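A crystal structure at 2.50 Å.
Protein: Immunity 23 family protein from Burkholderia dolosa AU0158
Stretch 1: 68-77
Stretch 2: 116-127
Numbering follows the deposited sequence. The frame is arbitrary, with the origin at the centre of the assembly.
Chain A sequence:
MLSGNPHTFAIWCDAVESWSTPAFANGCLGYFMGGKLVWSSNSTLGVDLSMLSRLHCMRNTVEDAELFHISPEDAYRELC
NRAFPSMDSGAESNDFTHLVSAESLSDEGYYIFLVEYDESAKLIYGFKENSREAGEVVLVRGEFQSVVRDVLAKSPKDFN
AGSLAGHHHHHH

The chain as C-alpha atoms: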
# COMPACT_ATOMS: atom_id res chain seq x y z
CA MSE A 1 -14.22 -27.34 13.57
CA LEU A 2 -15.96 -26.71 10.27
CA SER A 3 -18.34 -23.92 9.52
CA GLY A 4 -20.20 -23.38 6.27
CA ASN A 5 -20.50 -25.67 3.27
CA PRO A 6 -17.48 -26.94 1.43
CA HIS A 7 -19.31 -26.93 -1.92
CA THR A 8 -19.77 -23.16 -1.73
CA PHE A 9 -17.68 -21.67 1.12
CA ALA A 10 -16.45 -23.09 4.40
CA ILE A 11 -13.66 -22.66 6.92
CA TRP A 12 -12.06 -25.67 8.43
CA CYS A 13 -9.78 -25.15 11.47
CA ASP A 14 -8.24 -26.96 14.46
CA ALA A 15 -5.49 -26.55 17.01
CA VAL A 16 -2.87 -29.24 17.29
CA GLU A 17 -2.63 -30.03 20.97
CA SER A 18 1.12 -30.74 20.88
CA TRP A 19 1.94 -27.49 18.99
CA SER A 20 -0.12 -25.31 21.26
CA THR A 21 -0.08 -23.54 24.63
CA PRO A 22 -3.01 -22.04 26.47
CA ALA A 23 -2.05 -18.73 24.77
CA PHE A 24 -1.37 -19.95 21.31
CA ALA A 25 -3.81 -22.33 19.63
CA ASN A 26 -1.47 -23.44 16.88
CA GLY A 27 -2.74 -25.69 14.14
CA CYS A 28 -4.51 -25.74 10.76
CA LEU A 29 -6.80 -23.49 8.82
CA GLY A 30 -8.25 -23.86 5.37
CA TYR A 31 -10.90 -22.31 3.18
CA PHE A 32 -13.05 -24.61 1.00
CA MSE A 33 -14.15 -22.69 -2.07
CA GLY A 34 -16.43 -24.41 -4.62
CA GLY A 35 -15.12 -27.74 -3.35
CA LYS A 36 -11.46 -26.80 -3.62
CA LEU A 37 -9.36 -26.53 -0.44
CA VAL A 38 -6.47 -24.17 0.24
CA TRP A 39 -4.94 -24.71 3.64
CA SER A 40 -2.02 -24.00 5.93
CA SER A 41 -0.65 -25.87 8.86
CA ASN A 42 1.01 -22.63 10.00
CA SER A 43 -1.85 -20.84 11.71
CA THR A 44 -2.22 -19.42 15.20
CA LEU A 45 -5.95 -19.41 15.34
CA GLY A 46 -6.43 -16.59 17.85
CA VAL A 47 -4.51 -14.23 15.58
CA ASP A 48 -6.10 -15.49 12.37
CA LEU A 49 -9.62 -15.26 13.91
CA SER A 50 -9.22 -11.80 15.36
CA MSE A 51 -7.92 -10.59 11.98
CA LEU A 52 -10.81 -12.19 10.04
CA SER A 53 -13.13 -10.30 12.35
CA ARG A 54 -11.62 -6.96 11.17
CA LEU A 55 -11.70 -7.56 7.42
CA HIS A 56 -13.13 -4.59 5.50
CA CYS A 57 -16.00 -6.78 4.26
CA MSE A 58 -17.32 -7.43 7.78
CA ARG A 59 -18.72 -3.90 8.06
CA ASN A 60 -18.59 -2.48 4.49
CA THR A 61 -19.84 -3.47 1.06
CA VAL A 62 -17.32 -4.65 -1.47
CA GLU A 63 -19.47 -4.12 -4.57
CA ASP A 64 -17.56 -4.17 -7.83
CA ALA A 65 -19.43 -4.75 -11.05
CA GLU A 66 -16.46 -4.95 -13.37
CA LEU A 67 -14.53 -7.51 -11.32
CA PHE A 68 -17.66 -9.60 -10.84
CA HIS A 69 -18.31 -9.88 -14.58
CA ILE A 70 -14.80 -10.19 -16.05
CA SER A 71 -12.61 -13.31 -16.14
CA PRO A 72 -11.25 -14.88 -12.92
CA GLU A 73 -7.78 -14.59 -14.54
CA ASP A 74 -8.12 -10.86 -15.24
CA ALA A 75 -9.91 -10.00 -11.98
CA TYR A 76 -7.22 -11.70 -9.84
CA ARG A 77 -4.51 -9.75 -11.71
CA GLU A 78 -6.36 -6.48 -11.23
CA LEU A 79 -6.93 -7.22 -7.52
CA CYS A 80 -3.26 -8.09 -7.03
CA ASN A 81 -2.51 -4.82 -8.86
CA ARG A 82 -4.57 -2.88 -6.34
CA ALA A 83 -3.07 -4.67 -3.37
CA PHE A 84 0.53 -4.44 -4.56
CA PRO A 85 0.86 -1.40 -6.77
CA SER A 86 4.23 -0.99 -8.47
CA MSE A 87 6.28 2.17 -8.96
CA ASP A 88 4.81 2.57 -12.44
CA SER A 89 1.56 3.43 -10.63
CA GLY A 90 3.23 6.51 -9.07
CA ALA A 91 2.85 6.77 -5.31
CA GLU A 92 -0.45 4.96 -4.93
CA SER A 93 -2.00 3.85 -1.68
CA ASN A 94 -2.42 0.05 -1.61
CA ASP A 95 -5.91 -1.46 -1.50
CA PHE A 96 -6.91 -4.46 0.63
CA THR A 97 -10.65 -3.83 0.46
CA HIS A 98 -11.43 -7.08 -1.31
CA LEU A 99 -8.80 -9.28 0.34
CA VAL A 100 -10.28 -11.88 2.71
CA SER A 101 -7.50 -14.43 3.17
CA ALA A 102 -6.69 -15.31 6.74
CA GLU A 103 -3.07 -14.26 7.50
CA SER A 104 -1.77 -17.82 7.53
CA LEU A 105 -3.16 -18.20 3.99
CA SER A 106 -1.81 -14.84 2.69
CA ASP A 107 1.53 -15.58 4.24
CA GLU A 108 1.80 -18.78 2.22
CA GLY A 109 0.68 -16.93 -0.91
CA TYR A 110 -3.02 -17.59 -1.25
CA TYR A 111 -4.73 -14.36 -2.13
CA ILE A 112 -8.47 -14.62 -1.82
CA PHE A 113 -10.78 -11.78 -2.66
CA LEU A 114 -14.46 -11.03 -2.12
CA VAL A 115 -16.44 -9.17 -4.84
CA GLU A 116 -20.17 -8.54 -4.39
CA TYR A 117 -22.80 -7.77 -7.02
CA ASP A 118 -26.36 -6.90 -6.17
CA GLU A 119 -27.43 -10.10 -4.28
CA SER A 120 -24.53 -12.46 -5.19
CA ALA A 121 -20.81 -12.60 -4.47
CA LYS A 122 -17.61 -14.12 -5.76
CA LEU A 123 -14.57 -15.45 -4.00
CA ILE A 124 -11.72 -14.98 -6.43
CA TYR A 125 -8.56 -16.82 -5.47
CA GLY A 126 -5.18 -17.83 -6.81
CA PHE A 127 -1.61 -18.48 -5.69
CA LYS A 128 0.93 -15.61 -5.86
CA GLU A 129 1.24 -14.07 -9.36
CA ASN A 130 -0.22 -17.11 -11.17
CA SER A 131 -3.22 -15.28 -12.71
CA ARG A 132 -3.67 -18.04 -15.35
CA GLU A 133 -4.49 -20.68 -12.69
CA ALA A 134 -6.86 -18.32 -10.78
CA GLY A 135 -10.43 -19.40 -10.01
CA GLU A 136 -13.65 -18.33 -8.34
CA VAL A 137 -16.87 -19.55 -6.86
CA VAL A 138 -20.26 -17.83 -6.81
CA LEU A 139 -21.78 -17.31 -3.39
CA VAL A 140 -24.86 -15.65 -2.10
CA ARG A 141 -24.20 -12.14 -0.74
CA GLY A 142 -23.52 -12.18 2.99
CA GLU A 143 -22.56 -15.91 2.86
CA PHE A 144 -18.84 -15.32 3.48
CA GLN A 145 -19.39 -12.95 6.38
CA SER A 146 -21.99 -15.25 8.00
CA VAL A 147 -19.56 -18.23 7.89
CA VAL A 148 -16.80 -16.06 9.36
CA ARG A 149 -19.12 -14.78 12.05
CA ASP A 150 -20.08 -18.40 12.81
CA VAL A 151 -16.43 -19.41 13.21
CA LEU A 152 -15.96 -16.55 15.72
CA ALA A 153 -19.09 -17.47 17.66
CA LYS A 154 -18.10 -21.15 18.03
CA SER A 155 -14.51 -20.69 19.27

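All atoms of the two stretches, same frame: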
# COMPACT_ATOMS: atom_id res chain seq x y z
N PHE A 68 -16.68 -8.51 -10.87
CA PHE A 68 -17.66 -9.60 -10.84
C PHE A 68 -17.81 -10.24 -12.22
O PHE A 68 -17.79 -11.46 -12.33
CB PHE A 68 -19.03 -9.11 -10.35
CG PHE A 68 -19.91 -10.22 -9.89
CD1 PHE A 68 -20.60 -10.99 -10.80
CD2 PHE A 68 -20.02 -10.52 -8.54
CE1 PHE A 68 -21.40 -12.04 -10.39
CE2 PHE A 68 -20.81 -11.57 -8.11
CZ PHE A 68 -21.50 -12.33 -9.04
N HIS A 69 -17.92 -9.41 -13.25
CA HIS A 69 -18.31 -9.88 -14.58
C HIS A 69 -17.16 -10.24 -15.52
O HIS A 69 -17.40 -10.87 -16.55
CB HIS A 69 -19.25 -8.87 -15.25
CG HIS A 69 -20.62 -8.87 -14.66
ND1 HIS A 69 -21.11 -7.83 -13.89
CD2 HIS A 69 -21.60 -9.82 -14.67
CE1 HIS A 69 -22.33 -8.13 -13.48
NE2 HIS A 69 -22.65 -9.33 -13.94
N ILE A 70 -15.93 -9.87 -15.18
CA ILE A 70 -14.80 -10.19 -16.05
C ILE A 70 -14.28 -11.58 -15.70
O ILE A 70 -14.87 -12.28 -14.89
CB ILE A 70 -13.70 -9.10 -16.01
CG1 ILE A 70 -13.04 -9.03 -14.63
CG2 ILE A 70 -14.29 -7.75 -16.40
CD1 ILE A 70 -11.95 -7.99 -14.55
N SER A 71 -13.20 -12.00 -16.35
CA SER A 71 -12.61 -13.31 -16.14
C SER A 71 -12.03 -13.42 -14.73
O SER A 71 -11.64 -12.40 -14.14
CB SER A 71 -11.50 -13.54 -17.18
OG SER A 71 -10.80 -14.75 -16.95
N PRO A 72 -11.98 -14.65 -14.17
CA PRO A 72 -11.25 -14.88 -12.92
C PRO A 72 -9.78 -14.51 -13.06
O PRO A 72 -9.21 -13.86 -12.17
CB PRO A 72 -11.37 -16.40 -12.69
CG PRO A 72 -11.89 -16.97 -13.97
CD PRO A 72 -12.65 -15.88 -14.65
N GLU A 73 -9.18 -14.91 -14.18
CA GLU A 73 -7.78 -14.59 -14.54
C GLU A 73 -7.47 -13.09 -14.53
O GLU A 73 -6.48 -12.65 -13.94
CB GLU A 73 -7.48 -15.19 -15.93
CG GLU A 73 -6.13 -14.85 -16.56
CD GLU A 73 -5.86 -15.68 -17.82
OE1 GLU A 73 -6.16 -16.90 -17.85
OE2 GLU A 73 -5.34 -15.10 -18.81
N ASP A 74 -8.33 -12.30 -15.16
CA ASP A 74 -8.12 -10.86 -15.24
C ASP A 74 -8.43 -10.18 -13.92
O ASP A 74 -7.69 -9.31 -13.49
CB ASP A 74 -8.95 -10.25 -16.38
CG ASP A 74 -8.53 -10.77 -17.75
OD1 ASP A 74 -8.13 -11.94 -17.86
OD2 ASP A 74 -8.61 -10.00 -18.73
N ALA A 75 -9.52 -10.59 -13.27
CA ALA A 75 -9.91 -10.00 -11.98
C ALA A 75 -8.81 -10.19 -10.90
O ALA A 75 -8.43 -9.24 -10.21
CB ALA A 75 -11.22 -10.60 -11.50
N TYR A 76 -8.29 -11.41 -10.79
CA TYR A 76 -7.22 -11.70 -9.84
C TYR A 76 -5.96 -10.85 -10.09
O TYR A 76 -5.30 -10.45 -9.14
CB TYR A 76 -6.86 -13.18 -9.90
CG TYR A 76 -5.78 -13.60 -8.93
CD1 TYR A 76 -6.05 -13.73 -7.58
CD2 TYR A 76 -4.49 -13.89 -9.37
CE1 TYR A 76 -5.06 -14.13 -6.69
CE2 TYR A 76 -3.51 -14.29 -8.49
CZ TYR A 76 -3.79 -14.40 -7.15
OH TYR A 76 -2.81 -14.81 -6.27
N ARG A 77 -5.64 -10.60 -11.35
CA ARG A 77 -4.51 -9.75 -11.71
C ARG A 77 -4.77 -8.31 -11.32
O ARG A 77 -3.89 -7.64 -10.80
CB ARG A 77 -4.24 -9.82 -13.21
CG ARG A 77 -2.98 -9.09 -13.64
CD ARG A 77 -2.47 -9.56 -15.00
NE ARG A 77 -3.48 -9.37 -16.05
CZ ARG A 77 -4.18 -10.34 -16.65
NH1 ARG A 77 -4.01 -11.62 -16.33
NH2 ARG A 77 -5.07 -10.01 -17.59
N GLU A 116 -18.72 -8.40 -4.47
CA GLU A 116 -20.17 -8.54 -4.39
C GLU A 116 -20.82 -7.89 -5.62
O GLU A 116 -20.24 -6.99 -6.21
CB GLU A 116 -20.70 -7.89 -3.11
CG GLU A 116 -20.21 -8.53 -1.82
CD GLU A 116 -20.72 -7.79 -0.58
OE1 GLU A 116 -21.27 -6.68 -0.75
OE2 GLU A 116 -20.61 -8.29 0.55
N TYR A 117 -21.99 -8.40 -6.01
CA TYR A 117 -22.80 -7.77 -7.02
C TYR A 117 -24.27 -7.96 -6.68
O TYR A 117 -24.75 -9.09 -6.63
CB TYR A 117 -22.53 -8.31 -8.43
CG TYR A 117 -23.39 -7.65 -9.49
CD1 TYR A 117 -23.04 -6.41 -10.01
CD2 TYR A 117 -24.56 -8.25 -9.96
CE1 TYR A 117 -23.82 -5.78 -10.97
CE2 TYR A 117 -25.35 -7.63 -10.92
CZ TYR A 117 -24.97 -6.40 -11.43
OH TYR A 117 -25.72 -5.77 -12.38
N ASP A 118 -24.96 -6.85 -6.46
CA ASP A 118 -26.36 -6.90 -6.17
C ASP A 118 -26.60 -7.87 -5.00
O ASP A 118 -26.29 -7.52 -3.86
CB ASP A 118 -27.14 -7.25 -7.46
CG ASP A 118 -28.60 -6.88 -7.38
OD1 ASP A 118 -29.45 -7.68 -7.83
OD2 ASP A 118 -28.90 -5.78 -6.87
N GLU A 119 -27.09 -9.09 -5.29
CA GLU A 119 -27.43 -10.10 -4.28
C GLU A 119 -26.52 -11.36 -4.31
O GLU A 119 -26.78 -12.33 -3.60
CB GLU A 119 -28.91 -10.48 -4.40
CG GLU A 119 -29.87 -9.41 -3.86
CD GLU A 119 -29.57 -8.95 -2.43
OE1 GLU A 119 -30.31 -8.06 -1.96
OE2 GLU A 119 -28.64 -9.46 -1.75
N SER A 120 -25.45 -11.33 -5.10
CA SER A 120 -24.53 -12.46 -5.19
C SER A 120 -23.16 -12.01 -4.72
O SER A 120 -22.97 -10.86 -4.32
CB SER A 120 -24.41 -13.01 -6.63
OG SER A 120 -25.67 -13.30 -7.20
N ALA A 121 -22.21 -12.92 -4.78
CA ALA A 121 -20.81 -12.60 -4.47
C ALA A 121 -19.88 -13.63 -5.06
O ALA A 121 -20.28 -14.75 -5.33
CB ALA A 121 -20.60 -12.46 -2.97
N LYS A 122 -18.64 -13.23 -5.25
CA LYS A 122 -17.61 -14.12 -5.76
C LYS A 122 -16.38 -14.11 -4.86
O LYS A 122 -15.88 -13.05 -4.50
CB LYS A 122 -17.17 -13.66 -7.14
CG LYS A 122 -18.08 -14.12 -8.24
CD LYS A 122 -17.59 -13.63 -9.58
CE LYS A 122 -18.51 -14.15 -10.66
NZ LYS A 122 -18.15 -13.66 -12.02
N LEU A 123 -15.92 -15.29 -4.48
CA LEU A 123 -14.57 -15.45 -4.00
C LEU A 123 -13.70 -15.67 -5.21
O LEU A 123 -13.99 -16.54 -6.03
CB LEU A 123 -14.42 -16.64 -3.08
CG LEU A 123 -14.93 -16.47 -1.66
CD1 LEU A 123 -14.75 -17.79 -0.94
CD2 LEU A 123 -14.16 -15.36 -0.97
N ILE A 124 -12.65 -14.88 -5.32
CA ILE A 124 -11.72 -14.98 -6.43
C ILE A 124 -10.36 -15.22 -5.79
O ILE A 124 -9.89 -14.41 -5.01
CB ILE A 124 -11.72 -13.67 -7.26
CG1 ILE A 124 -13.16 -13.34 -7.68
CG2 ILE A 124 -10.76 -13.76 -8.45
CD1 ILE A 124 -13.30 -12.23 -8.71
N TYR A 125 -9.74 -16.33 -6.15
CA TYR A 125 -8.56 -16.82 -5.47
C TYR A 125 -7.53 -17.28 -6.48
O TYR A 125 -7.86 -17.65 -7.63
CB TYR A 125 -8.93 -18.00 -4.59
CG TYR A 125 -9.54 -19.17 -5.37
CD1 TYR A 125 -8.71 -20.14 -5.95
CD2 TYR A 125 -10.92 -19.30 -5.53
CE1 TYR A 125 -9.24 -21.18 -6.67
CE2 TYR A 125 -11.46 -20.36 -6.25
CZ TYR A 125 -10.61 -21.28 -6.83
OH TYR A 125 -11.09 -22.34 -7.54
N GLY A 126 -6.29 -17.26 -6.06
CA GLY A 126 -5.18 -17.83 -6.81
C GLY A 126 -3.96 -17.88 -5.91
O GLY A 126 -4.02 -17.48 -4.75
N PHE A 127 -2.85 -18.38 -6.44
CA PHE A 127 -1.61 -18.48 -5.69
C PHE A 127 -0.59 -17.50 -6.28
O PHE A 127 -0.24 -17.61 -7.45
CB PHE A 127 -1.09 -19.92 -5.75
CG PHE A 127 0.22 -20.12 -5.01
CD1 PHE A 127 0.27 -20.06 -3.63
CD2 PHE A 127 1.40 -20.39 -5.71
CE1 PHE A 127 1.46 -20.25 -2.96
CE2 PHE A 127 2.59 -20.58 -5.04
CZ PHE A 127 2.63 -20.52 -3.66

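A helix laid across a β-strand need not share a single hydrogen bond with it; side-chain shape can do the work, as this contact between residues 68-77 and 116-127 illustrates. No hydrogen bond joins the two stretches, which nevertheless bury 602 Å² between them.

Phe68, one residue before the first helix ends, makes the largest contribution. Its CA-to-CB bond points toward the second stretch, and its ring slots between two side chains: Tyr117 CB lies 3.6 Å from the ring centroid of Phe68 over one face, and Lys122 CE lies 3.8 Å from that centroid over the opposite face. Ala121 CA meets the edge, 3.8 Å from Phe68 CE2. The extended Lys122 side chain also brings its ammonium into an off-centre cation-pi contact, with NZ 4.3 Å from the Phe68 centroid. The 2.3 Å between Phe68 O and Lys122 NZ is too short to be a reliable interaction.

His69 starts off sideways, but its imidazole reaches Tyr117, presenting its edge to the phenol face with planes at 78° and His69 CE1 3.7 Å from Tyr117 CE1.

Ile70 leaves helical geometry, and Ser71 points away, capping the next helix through a weak bond from Glu73 N to Ser71 OG (3.2 Å). That helix crosses strand 120-127 at 78°, nearly perpendicular, and Pro72, Ala75 and Tyr76 all converge on Ile124. Pro72 contributes modestly, its O lying 4.0 Å from Ile124 CG2. Glu73 and Asp74 make no contact, whereas Ala75 CB packs 3.8 Å from Ile124 CD1.

Tyr76 extends the contact along the strand. Its CB lies 4.2 Å from Ile124 CG2, while Gly126 CA sits over its ring, 4.0 Å from the centroid. Here the absence of a side chain matters: an ideal CB on Gly126 would fall 3.0 Å from Tyr76 CZ, a clash. Arg77 lies beyond reach.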